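PDB 3TBF: glucosamine--fructose-6-phosphate aminotransferase [isomerizing] from Francisella tularensis subsp. tularensis, which probably uses ammonia from glutamine to turn fructose 6-phosphate into glucosamine 6-phosphate, its C-terminal part here carrying the two sugar-isomerase (SIS) domains. Local coordinates for residues Thr64-Gly69 and Cys84-Ala89; Phe105-Gln110 and Ser132-Asn137; Asp116-Leu121 and Asn140-Arg145. All blocks are in the same frame, centred on the assembly; numbering follows the deposited sequence.

In the fold
All three contacts lie in or against one five-stranded parallel sheet of the first SIS domain. Contact 1 comes first along the chain and is complete before the others open: it packs helix 63-80 on the edge strand 84-88. Contacts 2 and 3 alternate, since strand 103-109, helix 115-124, strand 129-136 and helix 142-146 follow one another. Contact 2 pairs the two strands; contact 3 packs the two helices, its centre about 8 Å from that of contact 2. The centres of contacts 1 and 2 lie about 11 Å apart, with S65 and G69 touching I108. Helices thus cover both faces of the sheet, giving the alpha-beta-alpha sandwich of SIS domains.

Contact 1 (Thr64-Gly69 and Cys84-Ala89); sequences TSYNAG and CSVEIA
Y66 of helix 63-80 lays its ring against V86 and I88 of the edge strand 84-88, which runs almost antiparallel to the helix, the two short axes at 165°. The tyrosine CB points at the strand, and CG stands anti to the backbone N (chi1 167°). From CG outward the ring lies beneath the side chain of I88. CG itself is 4.0 Å from I88 CG1, and CD1 comes close to V86 CG1 as well. CE1 meets both strand residues: V86 CG1 is 3.6 Å from it, and the backbone N of I88 is 3.5 Å from it. On the other side of the ring CD2 and CE2 also have I88 CG1 as their neighbour, while CZ reaches on to I88 CD1, and Y66 OH lies 3.8 Å from I88 CD1. The outcome is a CH-pi contact in which I88 CG1 sits over the centre of the ring face, only 10° off the normal. One helical turn on, V86 CG2 lies 3.5 Å from G69 O, so the strand side chain rests directly on the helix backbone. Around the contact, I88 also packs on E264 of the second subunit, and E87, turned away from the helix, forms a salt bridge with R95. Between the segments themselves the attraction is dispersion and CH-pi, without direct hydrogen bonds, so helix and strand of this beta-alpha-beta unit are matched here by shape, the flat tyrosine fitting against two branched side chains.

Contact 2 (Phe105-Gln110 and Ser132-Asn137); sequences FVSISQ and SMCICN
The F105 ring has water 1 at its edge, in the ring plane, and S132 CB approaches it obliquely; Y129 meets it edge-to-face. The same water is 2.8 Å from S107 OG and gives a weak hydrogen bond to M133 O. S107 OG occupies the crowded position between its backbone N and carbonyl carbon (chi1 61°), on the sheet face it shares with F105, S132 and C134. Beneath these groups the strands run parallel in register, V106 opposite M133 and I108 opposite I135. Backbone bonds alternate in direction, from M133 N to F105 O at 2.8 Å and from S107 N to M133 O at 3.0 Å. The next, I135 N to S107 O, is nearly straight at 179°; S109 N to I135 O follows. On the other face the selenomethionine M133 lies alongside V106, both pointing the same way, with its CE 4.0 Å from each of V106 CG1 and CG2. Past the strand end N137 N still bonds Q110 O at 3.2 Å, more bent, and T153 OG1 and A155 N bind N137 OD1. Within the sheet strand 56-61 adjoins 103-109, and 149-152 adjoins 129-136. L143 of helix 142-146 touches S107 and C134, while L121 of helix 115-124 covers F105 and S132; on the opposite face V106 and I108 meet side chains of strand 56-61, and G69 of helix 63-80 packs on I108.

Contact 3 (Asp116-Leu121 and Asn140-Arg145); sequences DTLESL and NSSLVR
L118 and L143 bring the two helices together, their CA atoms 6.0 Å apart where the first turn of helix 142-146 meets the middle of helix 115-124. L143 covers most of this ground, and its two methyls divide the work. CD2 is placed over the helix 115-124 backbone, 3.8 Å from L118 CA, and also meets L121 CD2 at 3.9 Å and L118 CD1 at 4.0 Å. CD1 goes the other way to T117 CG2, 4.1 Å off, the threonine and leucine side chains crossing at about a right angle. L118 and L143 slide past each other in opposite directions. With CG anti to the backbone N (chi1 179°), L118 extends toward helix 142-146, and both its methyls lie against the S142 methylene: CD1 is 3.7 Å from S142 CB and CD2 is 3.8 Å from it. The serine hydroxyl, beside the same leucine, is hydrogen-bonded to E113 OE1 in the loop before helix 115-124. S141 is the N-cap residue of helix 142-146, and its carbonyl accepts from R145 N to close the first turn. On the inner side of the pair L143 also packs on S109 of strand 103-109, so the leucine reaches the sheet as well as the helix. Such neighbouring helices, each following a strand and packed on one face of the parallel sheet, form one helical layer of the alpha-beta-alpha sandwich of SIS domains.

Contact 1 (Thr64-Gly69 and Cys84-Ala89)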
# COMPACT_ATOMS: atom_id res chain seq x y z
N THR A 64 -3.21 -10.60 6.37
CA THR A 64 -4.55 -10.27 6.75
C THR A 64 -4.62 -9.35 7.96
O THR A 64 -5.50 -8.48 8.03
CB THR A 64 -5.29 -11.58 7.04
OG1 THR A 64 -5.70 -12.13 5.79
CG2 THR A 64 -6.50 -11.37 7.86
N SER A 65 -3.72 -9.57 8.92
CA SER A 65 -3.65 -8.72 10.09
C SER A 65 -3.22 -7.28 9.73
O SER A 65 -3.67 -6.29 10.32
CB SER A 65 -2.69 -9.36 11.12
OG SER A 65 -3.20 -10.67 11.55
N TYR A 66 -2.42 -7.14 8.69
CA TYR A 66 -2.08 -5.82 8.23
C TYR A 66 -3.29 -5.16 7.58
O TYR A 66 -3.56 -3.99 7.84
CB TYR A 66 -0.86 -5.87 7.31
CG TYR A 66 -0.57 -4.65 6.52
CD1 TYR A 66 0.11 -3.60 7.09
CD2 TYR A 66 -0.93 -4.57 5.20
CE1 TYR A 66 0.42 -2.48 6.36
CE2 TYR A 66 -0.65 -3.46 4.44
CZ TYR A 66 0.03 -2.42 5.02
OH TYR A 66 0.29 -1.31 4.26
N ASN A 67 -4.05 -5.91 6.80
CA ASN A 67 -5.30 -5.38 6.27
C ASN A 67 -6.26 -4.92 7.38
O ASN A 67 -6.91 -3.89 7.25
CB ASN A 67 -5.94 -6.39 5.36
CG ASN A 67 -5.07 -6.71 4.17
OD1 ASN A 67 -4.22 -5.93 3.81
ND2 ASN A 67 -5.23 -7.90 3.60
N ALA A 68 -6.29 -5.63 8.50
CA ALA A 68 -7.16 -5.17 9.59
C ALA A 68 -6.66 -3.85 10.13
O ALA A 68 -7.44 -2.93 10.37
CB ALA A 68 -7.27 -6.26 10.74
N GLY A 69 -5.35 -3.74 10.32
CA GLY A 69 -4.75 -2.52 10.82
C GLY A 69 -5.01 -1.32 9.96
O GLY A 69 -5.31 -0.23 10.44
N CYS A 84 -2.23 7.75 13.45
CA CYS A 84 -1.99 6.32 13.35
C CYS A 84 -1.20 5.99 12.08
O CYS A 84 -1.52 6.51 11.00
CB CYS A 84 -3.34 5.64 13.29
SG CYS A 84 -3.28 3.86 13.43
N SER A 85 -0.15 5.18 12.19
CA SER A 85 0.48 4.69 10.99
C SER A 85 0.44 3.16 10.93
O SER A 85 0.37 2.47 11.98
CB SER A 85 1.92 5.20 10.88
OG SER A 85 2.69 4.68 11.92
N VAL A 86 0.41 2.62 9.72
CA VAL A 86 0.32 1.22 9.64
C VAL A 86 1.39 0.71 8.74
O VAL A 86 1.45 1.14 7.61
CB VAL A 86 -1.04 0.74 9.11
CG1 VAL A 86 -1.04 -0.77 9.15
CG2 VAL A 86 -2.18 1.23 9.99
N GLU A 87 2.18 -0.26 9.21
CA GLU A 87 3.28 -0.72 8.40
C GLU A 87 3.45 -2.23 8.34
O GLU A 87 3.27 -2.94 9.33
CB GLU A 87 4.58 -0.05 8.85
CG GLU A 87 5.62 0.07 7.64
CD GLU A 87 6.83 0.97 7.94
OE1 GLU A 87 6.62 2.03 8.61
OE2 GLU A 87 7.95 0.62 7.49
N ILE A 88 3.83 -2.72 7.18
CA ILE A 88 4.18 -4.11 7.03
C ILE A 88 5.43 -4.52 7.82
O ILE A 88 6.52 -3.90 7.74
CB ILE A 88 4.38 -4.47 5.55
CG1 ILE A 88 3.04 -4.42 4.84
CG2 ILE A 88 4.82 -5.93 5.40
CD1 ILE A 88 3.12 -3.78 3.49
N ALA A 89 5.27 -5.59 8.57
CA ALA A 89 6.31 -6.03 9.48
C ALA A 89 7.64 -6.39 8.78
O ALA A 89 8.68 -6.14 9.33
CB ALA A 89 5.81 -7.22 10.24

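Contact 2 (Phe105-Gln110 and Ser132-Asn137)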
# COMPACT_ATOMS: atom_id res chain seq x y z
N PHE A 105 3.35 1.03 20.24
CA PHE A 105 3.60 -0.04 19.30
C PHE A 105 2.47 -1.08 19.44
O PHE A 105 2.28 -1.68 20.47
CB PHE A 105 4.98 -0.67 19.56
CG PHE A 105 5.36 -1.72 18.57
CD1 PHE A 105 4.88 -3.03 18.70
CD2 PHE A 105 6.14 -1.43 17.49
CE1 PHE A 105 5.22 -4.01 17.76
CE2 PHE A 105 6.50 -2.42 16.57
CZ PHE A 105 6.01 -3.70 16.70
N VAL A 106 1.67 -1.23 18.39
CA VAL A 106 0.57 -2.16 18.38
C VAL A 106 0.88 -3.21 17.33
O VAL A 106 1.11 -2.87 16.16
CB VAL A 106 -0.70 -1.49 17.99
CG1 VAL A 106 -1.86 -2.53 17.81
CG2 VAL A 106 -1.06 -0.44 19.00
N SER A 107 0.95 -4.47 17.75
CA SER A 107 1.06 -5.56 16.80
C SER A 107 -0.26 -6.36 16.70
O SER A 107 -1.10 -6.37 17.60
CB SER A 107 2.21 -6.46 17.18
OG SER A 107 2.02 -7.02 18.44
N ILE A 108 -0.51 -6.92 15.54
CA ILE A 108 -1.70 -7.70 15.36
C ILE A 108 -1.27 -9.06 14.85
O ILE A 108 -0.55 -9.13 13.88
CB ILE A 108 -2.62 -7.06 14.33
CG1 ILE A 108 -2.93 -5.59 14.69
CG2 ILE A 108 -3.93 -7.86 14.25
CD1 ILE A 108 -3.70 -4.84 13.63
N SER A 109 -1.71 -10.12 15.51
CA SER A 109 -1.35 -11.46 15.09
C SER A 109 -2.31 -12.51 15.61
O SER A 109 -2.63 -12.54 16.79
CB SER A 109 -0.00 -11.81 15.62
OG SER A 109 0.38 -13.06 15.12
N GLN A 110 -2.73 -13.41 14.74
CA GLN A 110 -3.57 -14.51 15.17
C GLN A 110 -2.77 -15.44 16.10
O GLN A 110 -3.15 -15.67 17.22
CB GLN A 110 -4.11 -15.31 13.98
CG GLN A 110 -5.20 -16.34 14.37
CD GLN A 110 -4.65 -17.54 15.12
OE1 GLN A 110 -3.66 -18.16 14.70
NE2 GLN A 110 -5.29 -17.89 16.24
N SER A 132 3.96 -1.28 24.38
CA SER A 132 3.44 -2.17 23.34
C SER A 132 2.12 -2.84 23.73
O SER A 132 1.83 -3.08 24.91
CB SER A 132 4.47 -3.26 23.01
OG SER A 132 4.88 -3.92 24.20
N MSE A 133 1.32 -3.13 22.70
CA MSE A 133 0.07 -3.83 22.88
C MSE A 133 -0.06 -4.83 21.78
O MSE A 133 0.20 -4.52 20.65
CB MSE A 133 -1.11 -2.87 22.82
CG MSE A 133 -2.46 -3.60 22.87
SE MSE A 133 -3.97 -2.39 22.95
CE MSE A 133 -4.15 -1.96 21.00
N CYS A 134 -0.50 -6.02 22.10
CA CYS A 134 -0.75 -7.03 21.11
C CYS A 134 -2.23 -7.28 20.95
O CYS A 134 -2.93 -7.46 21.93
CB CYS A 134 -0.14 -8.37 21.54
SG CYS A 134 -0.41 -9.55 20.17
N ILE A 135 -2.70 -7.31 19.72
CA ILE A 135 -4.03 -7.85 19.44
C ILE A 135 -3.85 -9.27 18.95
O ILE A 135 -3.46 -9.50 17.81
CB ILE A 135 -4.74 -7.07 18.37
CG1 ILE A 135 -4.76 -5.61 18.76
CG2 ILE A 135 -6.14 -7.63 18.06
CD1 ILE A 135 -6.00 -5.06 18.73
N CYS A 136 -4.10 -10.25 19.84
CA CYS A 136 -3.70 -11.64 19.52
C CYS A 136 -4.80 -12.60 19.87
O CYS A 136 -5.67 -12.25 20.63
CB CYS A 136 -2.35 -12.03 20.19
SG CYS A 136 -1.76 -13.84 19.97
N ASN A 137 -4.76 -13.78 19.28
CA ASN A 137 -5.76 -14.83 19.50
C ASN A 137 -5.31 -16.00 20.41
O ASN A 137 -6.14 -16.74 20.94
CB ASN A 137 -6.24 -15.43 18.18
CG ASN A 137 -7.58 -16.15 18.34
OD1 ASN A 137 -8.52 -15.59 18.87
ND2 ASN A 137 -7.65 -17.39 17.87
O HOH W 1 2.96 -5.51 20.62

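Contact 3 (Asp116-Leu121 and Asn140-Arg145)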
# COMPACT_ATOMS: atom_id res chain seq x y z
N ASP A 116 8.29 -11.83 11.64
CA ASP A 116 8.59 -10.43 11.40
C ASP A 116 7.89 -9.46 12.38
O ASP A 116 8.49 -8.50 12.87
CB ASP A 116 8.23 -10.07 9.96
CG ASP A 116 9.21 -10.69 8.92
OD1 ASP A 116 10.43 -10.85 9.22
OD2 ASP A 116 8.75 -10.98 7.79
N THR A 117 6.63 -9.71 12.64
CA THR A 117 5.92 -8.98 13.67
C THR A 117 6.58 -9.10 15.04
O THR A 117 6.83 -8.09 15.72
CB THR A 117 4.48 -9.48 13.77
OG1 THR A 117 3.92 -9.46 12.46
CG2 THR A 117 3.68 -8.58 14.66
N LEU A 118 6.86 -10.34 15.44
CA LEU A 118 7.54 -10.57 16.71
C LEU A 118 8.89 -9.90 16.75
O LEU A 118 9.25 -9.28 17.75
CB LEU A 118 7.73 -12.06 16.93
CG LEU A 118 8.44 -12.46 18.19
CD1 LEU A 118 7.71 -12.00 19.42
CD2 LEU A 118 8.60 -13.98 18.20
N GLU A 119 9.66 -9.98 15.68
CA GLU A 119 10.95 -9.31 15.71
C GLU A 119 10.84 -7.77 15.64
O GLU A 119 11.72 -7.08 16.11
CB GLU A 119 11.83 -9.84 14.59
CG GLU A 119 12.18 -11.32 14.75
CD GLU A 119 13.11 -11.56 15.94
OE1 GLU A 119 13.79 -10.58 16.38
OE2 GLU A 119 13.11 -12.72 16.43
N SER A 120 9.77 -7.23 15.04
CA SER A 120 9.50 -5.79 15.12
C SER A 120 9.20 -5.40 16.55
O SER A 120 9.63 -4.35 17.01
CB SER A 120 8.34 -5.37 14.21
OG SER A 120 8.70 -5.54 12.86
N LEU A 121 8.49 -6.26 17.28
CA LEU A 121 8.26 -5.90 18.65
C LEU A 121 9.62 -5.85 19.40
O LEU A 121 9.92 -4.90 20.11
CB LEU A 121 7.23 -6.81 19.30
CG LEU A 121 7.03 -6.69 20.82
CD1 LEU A 121 6.51 -5.34 21.20
CD2 LEU A 121 6.12 -7.80 21.39
N ASN A 140 -0.60 -16.69 25.87
CA ASN A 140 0.63 -17.44 26.06
C ASN A 140 1.34 -17.71 24.72
O ASN A 140 1.65 -18.84 24.35
CB ASN A 140 0.40 -18.75 26.82
CG ASN A 140 1.71 -19.40 27.22
OD1 ASN A 140 2.63 -18.69 27.66
ND2 ASN A 140 1.86 -20.72 26.99
N SER A 141 1.57 -16.63 23.99
CA SER A 141 2.32 -16.67 22.75
C SER A 141 3.42 -15.65 22.97
O SER A 141 3.33 -14.88 23.88
CB SER A 141 1.42 -16.31 21.58
OG SER A 141 0.79 -15.06 21.80
N SER A 142 4.46 -15.69 22.18
CA SER A 142 5.58 -14.79 22.35
C SER A 142 5.12 -13.35 22.31
O SER A 142 5.51 -12.55 23.14
CB SER A 142 6.61 -15.02 21.26
OG SER A 142 6.99 -16.37 21.19
N LEU A 143 4.25 -13.02 21.35
CA LEU A 143 3.74 -11.67 21.23
C LEU A 143 2.97 -11.19 22.47
O LEU A 143 3.14 -10.05 22.89
CB LEU A 143 2.85 -11.54 20.01
CG LEU A 143 3.55 -11.25 18.69
CD1 LEU A 143 2.48 -11.21 17.60
CD2 LEU A 143 4.38 -9.96 18.68
N VAL A 144 2.12 -12.05 23.03
CA VAL A 144 1.43 -11.72 24.27
C VAL A 144 2.40 -11.60 25.45
O VAL A 144 2.35 -10.64 26.19
CB VAL A 144 0.35 -12.75 24.57
CG1 VAL A 144 -0.23 -12.53 25.98
CG2 VAL A 144 -0.73 -12.76 23.45
N ARG A 145 3.32 -12.53 25.58
CA ARG A 145 4.27 -12.46 26.70
C ARG A 145 5.18 -11.22 26.62
O ARG A 145 5.47 -10.58 27.61
CB ARG A 145 5.12 -13.73 26.79
CG ARG A 145 4.27 -14.99 27.07
CD ARG A 145 5.16 -16.23 27.33
NE ARG A 145 6.08 -16.46 26.23
CZ ARG A 145 5.92 -17.33 25.25
NH1 ARG A 145 4.85 -18.10 25.19
NH2 ARG A 145 6.86 -17.44 24.32